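Local coordinates for Ketoacyl_synth_N domain-containing protein (Photorhabdus luminescens subsp. laumondii, PDB 6SMO) that probably acts as a ketosynthase-like subunit of the thiolase superfamily, pairing with a ketosynthase chain and contributing to a pocket for a polyketide chain, at residues C[92-104]-C[147-161]. Numbering follows the deposited sequence.
Sequences DPNRVGIYVGNCF and GFSAQSKTFSTSDVA
V96 and F148 meet because V96 turns CG1 anti to its own backbone N (chi1 -173°) while F148 carries its ring beside its own N (chi1 -60°). CG1 thus sits 3.4 Å from the ring centroid of F148, a CH-pi contact: valine's branched carbon suits the strand, and its methyl offers C-H groups to the ring face. CD1 of I98 meets the ring edge. On the other side of strand 96-101, extended Q151 presents its amide to Y99, NE2 giving an in-plane bond of 2.8 Å to OH. K153 CB lies over a face of the Y99 ring, its NZ salt-bridged to D196 of the neighbouring PKS_KS domain-containing chain; F155 CE1 touches the ring edge. At G97 the lack of a side chain lets Q151 O come within 3.5 Å of CA. S152 OG, also hydrogen-bonded to N293 of that neighbouring chain, accepts the N-H of I98 (2.9 Å), standing in for a backbone carbonyl. Regular parallel pairing follows: V100 N to K153 O, F155 N to V100 O and N102 N to F155 O, each 3.0 Å. Strand 96-101 lies between parallel strands 180-187 and 154-155, the latter reached by a beta-alpha-beta crossover of this thiolase-clan domain, whose helix 137-146 packs against I98 and V100.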
loop_
_atom_site.group_PDB
_atom_site.type_symbol
_atom_site.label_atom_id
_atom_site.label_comp_id
_atom_site.label_asym_id
_atom_site.label_seq_id
_atom_site.Cartn_x
_atom_site.Cartn_y
_atom_site.Cartn_z
ATOM N N ASP C 92 -1.312 -9.510 22.861
ATOM C CA ASP C 92 0.039 -8.952 22.588
ATOM C C ASP C 92 -0.006 -8.215 21.251
ATOM O O ASP C 92 -0.304 -8.825 20.226
ATOM C CB ASP C 92 1.099 -10.059 22.584
ATOM C CG ASP C 92 2.533 -9.557 22.608
ATOM O OD1 ASP C 92 2.818 -8.621 23.382
ATOM O OD2 ASP C 92 3.359 -10.113 21.857
ATOM N N PRO C 93 0.287 -6.893 21.210
ATOM C CA PRO C 93 0.159 -6.114 19.975
ATOM C C PRO C 93 1.112 -6.553 18.850
ATOM O O PRO C 93 0.783 -6.327 17.699
ATOM C CB PRO C 93 0.475 -4.674 20.415
ATOM C CG PRO C 93 1.306 -4.832 21.670
ATOM C CD PRO C 93 0.764 -6.078 22.339
ATOM N N ASN C 94 2.244 -7.175 19.202
ATOM C CA ASN C 94 3.303 -7.616 18.250
ATOM C C ASN C 94 2.854 -8.867 17.481
ATOM O O ASN C 94 3.520 -9.192 16.478
ATOM C CB ASN C 94 4.633 -7.885 18.961
ATOM C CG ASN C 94 5.244 -6.648 19.585
ATOM O OD1 ASN C 94 4.725 -5.543 19.433
ATOM N ND2 ASN C 94 6.352 -6.821 20.289
ATOM N N ARG C 95 1.788 -9.545 17.929
ATOM C CA ARG C 95 1.292 -10.820 17.341
ATOM C C ARG C 95 -0.092 -10.624 16.701
ATOM O O ARG C 95 -0.820 -11.631 16.570
ATOM C CB ARG C 95 1.233 -11.909 18.418
ATOM C CG ARG C 95 2.554 -12.167 19.133
ATOM C CD ARG C 95 3.688 -12.552 18.200
ATOM N NE ARG C 95 3.382 -13.718 17.380
ATOM C CZ ARG C 95 4.164 -14.201 16.418
ATOM N NH1 ARG C 95 5.318 -13.617 16.134
ATOM N NH2 ARG C 95 3.787 -15.269 15.737
ATOM N N VAL C 96 -0.441 -9.393 16.307
ATOM C CA VAL C 96 -1.724 -9.069 15.609
ATOM C C VAL C 96 -1.423 -8.130 14.435
ATOM O O VAL C 96 -0.804 -7.074 14.670
ATOM C CB VAL C 96 -2.766 -8.445 16.559
ATOM C CG1 VAL C 96 -4.112 -8.276 15.868
ATOM C CG2 VAL C 96 -2.926 -9.245 17.842
ATOM N N GLY C 97 -1.853 -8.510 13.226
ATOM C CA GLY C 97 -1.674 -7.730 11.985
ATOM C C GLY C 97 -3.006 -7.341 11.365
ATOM O O GLY C 97 -4.050 -7.830 11.845
ATOM N N ILE C 98 -2.970 -6.483 10.340
ATOM C CA ILE C 98 -4.167 -5.958 9.614
ATOM C C ILE C 98 -3.905 -6.061 8.108
ATOM O O ILE C 98 -2.984 -5.375 7.629
ATOM C CB ILE C 98 -4.473 -4.504 10.032
ATOM C CG1 ILE C 98 -4.608 -4.351 11.550
ATOM C CG2 ILE C 98 -5.706 -3.984 9.306
ATOM C CD1 ILE C 98 -4.303 -2.960 12.048
ATOM N N TYR C 99 -4.692 -6.876 7.395
ATOM C CA TYR C 99 -4.624 -7.045 5.919
ATOM C C TYR C 99 -5.861 -6.410 5.274
ATOM O O TYR C 99 -6.994 -6.759 5.659
ATOM C CB TYR C 99 -4.465 -8.521 5.547
ATOM C CG TYR C 99 -3.029 -8.951 5.397
ATOM C CD1 TYR C 99 -2.200 -9.066 6.502
ATOM C CD2 TYR C 99 -2.487 -9.221 4.150
ATOM C CE1 TYR C 99 -0.875 -9.451 6.374
ATOM C CE2 TYR C 99 -1.165 -9.607 4.005
ATOM C CZ TYR C 99 -0.355 -9.722 5.121
ATOM O OH TYR C 99 0.949 -10.102 4.989
ATOM N N VAL C 100 -5.636 -5.475 4.348
ATOM C CA VAL C 100 -6.738 -4.698 3.707
ATOM C C VAL C 100 -6.661 -4.792 2.182
ATOM O O VAL C 100 -5.572 -4.962 1.655
ATOM C CB VAL C 100 -6.683 -3.222 4.155
ATOM C CG1 VAL C 100 -7.919 -2.426 3.786
ATOM C CG2 VAL C 100 -6.396 -3.082 5.636
ATOM N N GLY C 101 -7.826 -4.742 1.536
ATOM C CA GLY C 101 -8.003 -4.675 0.074
ATOM C C GLY C 101 -8.789 -3.434 -0.310
ATOM O O GLY C 101 -9.935 -3.299 0.162
ATOM N N ASN C 102 -8.194 -2.543 -1.106
ATOM C CA ASN C 102 -8.824 -1.270 -1.548
ATOM C C ASN C 102 -8.198 -0.826 -2.874
ATOM O O ASN C 102 -6.956 -0.748 -2.938
ATOM C CB ASN C 102 -8.696 -0.177 -0.485
ATOM C CG ASN C 102 -9.344 1.124 -0.909
ATOM O OD1 ASN C 102 -8.659 2.122 -1.116
ATOM N ND2 ASN C 102 -10.658 1.116 -1.061
ATOM N N CYS C 103 -9.036 -0.525 -3.871
ATOM C CA CYS C 103 -8.640 -0.249 -5.279
ATOM C C CYS C 103 -8.723 1.253 -5.591
ATOM O O CYS C 103 -7.734 1.792 -6.126
ATOM C CB CYS C 103 -9.517 -1.036 -6.246
ATOM S SG CYS C 103 -9.456 -2.828 -5.975
ATOM N N PHE C 104 -9.850 1.900 -5.270
ATOM C CA PHE C 104 -10.207 3.269 -5.737
ATOM C C PHE C 104 -9.716 4.351 -4.764
ATOM O O PHE C 104 -9.732 5.536 -5.156
ATOM C CB PHE C 104 -11.717 3.384 -5.965
ATOM C CG PHE C 104 -12.185 2.819 -7.282
ATOM C CD1 PHE C 104 -12.052 3.551 -8.452
ATOM C CD2 PHE C 104 -12.746 1.554 -7.353
ATOM C CE1 PHE C 104 -12.478 3.032 -9.665
ATOM C CE2 PHE C 104 -13.170 1.036 -8.568
ATOM C CZ PHE C 104 -13.036 1.775 -9.721
ATOM N N GLY C 147 -3.747 -0.635 18.277
ATOM C CA GLY C 147 -2.321 -0.735 18.649
ATOM C C GLY C 147 -1.645 -1.961 18.056
ATOM O O GLY C 147 -0.541 -2.302 18.528
ATOM N N PHE C 148 -2.264 -2.597 17.053
ATOM C CA PHE C 148 -1.760 -3.829 16.385
ATOM C C PHE C 148 -0.473 -3.495 15.619
ATOM O O PHE C 148 -0.484 -2.536 14.818
ATOM C CB PHE C 148 -2.831 -4.428 15.467
ATOM C CG PHE C 148 -4.117 -4.837 16.146
ATOM C CD1 PHE C 148 -4.123 -5.341 17.440
ATOM C CD2 PHE C 148 -5.327 -4.742 15.475
ATOM C CE1 PHE C 148 -5.309 -5.720 18.051
ATOM C CE2 PHE C 148 -6.511 -5.124 16.086
ATOM C CZ PHE C 148 -6.501 -5.614 17.372
ATOM N N SER C 149 0.594 -4.269 15.858
ATOM C CA SER C 149 1.996 -3.934 15.483
ATOM C C SER C 149 2.630 -4.977 14.549
ATOM O O SER C 149 3.755 -4.709 14.084
ATOM C CB SER C 149 2.832 -3.742 16.723
ATOM O OG SER C 149 2.382 -2.618 17.464
ATOM N N ALA C 150 1.964 -6.105 14.270
ATOM C CA ALA C 150 2.508 -7.199 13.425
ATOM C C ALA C 150 2.374 -6.841 11.940
ATOM O O ALA C 150 1.675 -5.856 11.623
ATOM C CB ALA C 150 1.821 -8.507 13.726
ATOM N N GLN C 151 3.022 -7.632 11.077
ATOM C CA GLN C 151 3.024 -7.489 9.595
ATOM C C GLN C 151 1.619 -7.103 9.118
ATOM O O GLN C 151 0.673 -7.854 9.416
ATOM C CB GLN C 151 3.491 -8.796 8.947
ATOM C CG GLN C 151 3.636 -8.723 7.434
ATOM C CD GLN C 151 4.257 -9.977 6.868
ATOM O OE1 GLN C 151 5.381 -10.342 7.204
ATOM N NE2 GLN C 151 3.522 -10.650 5.998
ATOM N N SER C 152 1.499 -5.972 8.415
ATOM C CA SER C 152 0.219 -5.386 7.939
ATOM C C SER C 152 0.390 -4.846 6.515
ATOM O O SER C 152 1.213 -3.927 6.330
ATOM C CB SER C 152 -0.256 -4.310 8.882
ATOM O OG SER C 152 -0.589 -4.859 10.148
ATOM N N LYS C 153 -0.396 -5.359 5.564
ATOM C CA LYS C 153 -0.265 -4.957 4.139
ATOM C C LYS C 153 -1.612 -4.579 3.525
ATOM O O LYS C 153 -2.644 -4.988 4.049
ATOM C CB LYS C 153 0.302 -6.108 3.304
ATOM C CG LYS C 153 1.585 -6.724 3.827
ATOM C CD LYS C 153 2.704 -5.735 3.819
ATOM C CE LYS C 153 3.529 -5.773 5.078
ATOM N NZ LYS C 153 3.906 -4.402 5.475
ATOM N N THR C 154 -1.557 -3.786 2.458
ATOM C CA THR C 154 -2.747 -3.353 1.687
ATOM C C THR C 154 -2.513 -3.736 0.227
ATOM O O THR C 154 -1.409 -3.513 -0.265
ATOM C CB THR C 154 -2.992 -1.843 1.777
ATOM O OG1 THR C 154 -3.097 -1.448 3.140
ATOM C CG2 THR C 154 -4.250 -1.420 1.057
ATOM N N PHE C 155 -3.530 -4.293 -0.421
ATOM C CA PHE C 155 -3.451 -4.692 -1.843
ATOM C C PHE C 155 -4.428 -3.815 -2.615
ATOM O O PHE C 155 -5.496 -3.544 -2.090
ATOM C CB PHE C 155 -3.858 -6.154 -2.003
ATOM C CG PHE C 155 -2.901 -7.141 -1.397
ATOM C CD1 PHE C 155 -2.957 -7.445 -0.050
ATOM C CD2 PHE C 155 -1.946 -7.767 -2.175
ATOM C CE1 PHE C 155 -2.080 -8.356 0.506
ATOM C CE2 PHE C 155 -1.069 -8.679 -1.618
ATOM C CZ PHE C 155 -1.139 -8.972 -0.280
ATOM N N SER C 156 -4.039 -3.381 -3.811
ATOM C CA SER C 156 -4.920 -2.548 -4.664
ATOM C C SER C 156 -5.087 -3.227 -6.022
ATOM O O SER C 156 -5.488 -2.553 -6.962
ATOM C CB SER C 156 -4.370 -1.165 -4.809
ATOM O OG SER C 156 -4.294 -0.522 -3.551
ATOM N N THR C 157 -4.796 -4.526 -6.093
ATOM C CA THR C 157 -4.945 -5.318 -7.341
ATOM C C THR C 157 -6.418 -5.293 -7.758
ATOM O O THR C 157 -7.260 -5.739 -6.954
ATOM C CB THR C 157 -4.439 -6.756 -7.166
ATOM O OG1 THR C 157 -3.238 -6.730 -6.394
ATOM C CG2 THR C 157 -4.177 -7.444 -8.487
ATOM N N SER C 158 -6.709 -4.787 -8.960
ATOM C CA SER C 158 -8.084 -4.583 -9.489
ATOM C C SER C 158 -8.937 -5.831 -9.234
ATOM O O SER C 158 -8.510 -6.930 -9.642
ATOM C CB SER C 158 -8.062 -4.221 -10.952
ATOM O OG SER C 158 -7.725 -2.855 -11.126
ATOM N N ASP C 159 -10.069 -5.653 -8.540
ATOM C CA ASP C 159 -11.151 -6.659 -8.341
ATOM C C ASP C 159 -10.771 -7.649 -7.228
ATOM O O ASP C 159 -11.611 -7.850 -6.328
ATOM C CB ASP C 159 -11.512 -7.359 -9.656
ATOM C CG ASP C 159 -11.955 -6.397 -10.748
ATOM O OD1 ASP C 159 -12.874 -5.596 -10.487
ATOM O OD2 ASP C 159 -11.368 -6.443 -11.848
ATOM N N VAL C 160 -9.565 -8.230 -7.270
ATOM C CA VAL C 160 -9.145 -9.362 -6.384
ATOM C C VAL C 160 -8.205 -8.865 -5.273
ATOM O O VAL C 160 -7.414 -9.689 -4.773
ATOM C CB VAL C 160 -8.499 -10.503 -7.197
ATOM C CG1 VAL C 160 -9.487 -11.128 -8.170
ATOM C CG2 VAL C 160 -7.235 -10.065 -7.929
ATOM N N ALA C 161 -8.305 -7.593 -4.870
ATOM C CA ALA C 161 -7.468 -6.980 -3.808
ATOM C C ALA C 161 -7.776 -7.639 -2.457
ATOM O O ALA C 161 -6.830 -8.118 -1.801
ATOM C CB ALA C 161 -7.698 -5.489 -3.749
#